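ApaG protein (Shewanella oneidensis, PDB 1TZA) is of unknown function but belongs to the ApaG family of small, largely beta-stranded proteins. Local coordinates at the interface of chains A and B. Residues are numbered along the deposited sequence; one frame, centred on the assembly and turned at random. Chains: chain A/B, apaG protein.

The interface of chains A and B. Residues chain A 17-18, 20, 29; chain B 32, 83, 85-86.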
loop_
_atom_site.group_PDB
_atom_site.type_symbol
_atom_site.label_atom_id
_atom_site.label_comp_id
_atom_site.label_asym_id
_atom_site.label_seq_id
_atom_site.Cartn_x
_atom_site.Cartn_y
_atom_site.Cartn_z
ATOM N N ILE A 17 -5.625 2.724 -4.094
ATOM C CA ILE A 17 -4.327 3.093 -4.614
ATOM C C ILE A 17 -4.125 2.776 -6.088
ATOM O O ILE A 17 -4.005 3.683 -6.907
ATOM C CB ILE A 17 -3.210 2.440 -3.784
ATOM C CG1 ILE A 17 -3.417 2.782 -2.305
ATOM C CG2 ILE A 17 -1.854 2.932 -4.255
ATOM C CD1 ILE A 17 -3.532 4.290 -2.026
ATOM N N GLU A 18 -4.123 1.496 -6.442
ATOM C CA GLU A 18 -3.866 1.141 -7.827
ATOM C C GLU A 18 -4.355 -0.253 -8.172
ATOM O O GLU A 18 -4.479 -1.115 -7.299
ATOM C CB GLU A 18 -2.358 1.240 -8.060
ATOM C CG GLU A 18 -1.867 1.024 -9.477
ATOM C CD GLU A 18 -0.356 1.121 -9.557
ATOM O OE1 GLU A 18 0.332 0.269 -8.950
ATOM O OE2 GLU A 18 0.145 2.054 -10.213
ATOM N N GLN A 20 -3.913 -3.897 -9.633
ATOM C CA GLN A 20 -2.775 -4.802 -9.759
ATOM C C GLN A 20 -3.178 -6.028 -10.559
ATOM O O GLN A 20 -2.540 -7.075 -10.464
ATOM C CB GLN A 20 -2.284 -5.247 -8.378
ATOM C CG GLN A 20 -1.962 -4.101 -7.454
ATOM C CD GLN A 20 -0.994 -3.122 -8.077
ATOM O OE1 GLN A 20 -0.978 -1.939 -7.728
ATOM N NE2 GLN A 20 -0.176 -3.609 -9.004
ATOM N N LEU A 29 -5.477 -2.697 -5.144
ATOM C CA LEU A 29 -4.703 -2.298 -3.970
ATOM C C LEU A 29 -5.311 -1.102 -3.236
ATOM O O LEU A 29 -5.490 -0.025 -3.807
ATOM C CB LEU A 29 -3.252 -1.973 -4.357
ATOM C CG LEU A 29 -2.388 -1.380 -3.225
ATOM C CD1 LEU A 29 -2.196 -2.426 -2.115
ATOM C CD2 LEU A 29 -1.033 -0.939 -3.762
ATOM N N TYR B 32 6.247 1.232 -2.621
ATOM C CA TYR B 32 7.359 1.718 -3.408
ATOM C C TYR B 32 7.030 3.113 -3.890
ATOM O O TYR B 32 5.922 3.383 -4.344
ATOM C CB TYR B 32 7.682 0.769 -4.575
ATOM C CG TYR B 32 6.565 0.492 -5.549
ATOM C CD1 TYR B 32 6.218 1.424 -6.522
ATOM C CD2 TYR B 32 5.865 -0.723 -5.514
ATOM C CE1 TYR B 32 5.203 1.162 -7.441
ATOM C CE2 TYR B 32 4.853 -0.997 -6.425
ATOM C CZ TYR B 32 4.526 -0.046 -7.390
ATOM O OH TYR B 32 3.535 -0.294 -8.311
ATOM N N TYR B 83 5.417 9.370 -7.008
ATOM C CA TYR B 83 4.198 8.689 -6.601
ATOM C C TYR B 83 4.503 7.440 -5.785
ATOM O O TYR B 83 5.629 6.925 -5.797
ATOM C CB TYR B 83 3.364 8.334 -7.831
ATOM C CG TYR B 83 3.739 7.045 -8.517
ATOM C CD1 TYR B 83 3.187 5.831 -8.102
ATOM C CD2 TYR B 83 4.618 7.036 -9.604
ATOM C CE1 TYR B 83 3.498 4.631 -8.758
ATOM C CE2 TYR B 83 4.935 5.840 -10.265
ATOM C CZ TYR B 83 4.369 4.645 -9.837
ATOM O OH TYR B 83 4.648 3.468 -10.486
ATOM N N SER B 85 3.035 3.457 -4.516
ATOM C CA SER B 85 2.111 2.344 -4.693
ATOM C C SER B 85 2.642 1.169 -3.869
ATOM O O SER B 85 3.400 1.366 -2.922
ATOM C CB SER B 85 1.986 1.961 -6.171
ATOM O OG SER B 85 0.932 1.029 -6.355
ATOM N N GLY B 86 2.247 -0.049 -4.212
ATOM C CA GLY B 86 2.721 -1.188 -3.456
ATOM C C GLY B 86 2.399 -2.494 -4.135
ATOM O O GLY B 86 1.798 -2.518 -5.201
HETATM O O HOH W 1 2.887 1.434 -10.372
#
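A:Glu18 reaches across to B:Ser85, whose hydroxyl OG gives a hydrogen bond of 2.8 Å to the carboxylate oxygen A:Glu18 OE1. Two copies of one protein meet at this patch, strands 8-19 and 28-38 of A against strand 79-89 of B. The donor comes from above the carboxylate, 67° out of its plane. CG of A:Glu18 lies anti to its own N (chi1 -175°) and the chain runs extended beyond it, which brings OE1 over to B:Ser85. The phenol oxygen B:Tyr32 OH also comes close, 3.3 Å from A:Glu18 OE1, its side chain crossing the acid at about a right angle. A:Glu18 OE2 lies 2.8 Å from water 1, which also bonds the phenol oxygens of B:Tyr32 and B:Tyr83. One carboxylate thus engages B both directly and through water, which should restrict its rotation.

Beside this polar cluster, methyl CD2 of A:Leu29 covers the backbone of B:Gly86, over its N, CA and O, 3.8 Å from B:Gly86 CA, while CG2 of A:Ile17 lies 4.0 Å from B:Ser85 CA. The amide oxygen A:Gln20 OE1 stands 3.8 Å from B:Ser85 OG, without a hydrogen bond.

What positions B:Tyr32 is the backbone of its own chain: B:Ser85 C sits 3.9 Å above the centre of the B:Tyr32 ring. The patch recurs with the chains exchanged; whether the dimer is biological remains an inference. At the edge of the B:Tyr32 ring, in its plane, sit B:Tyr83 OH and water 1, 2.7 Å apart.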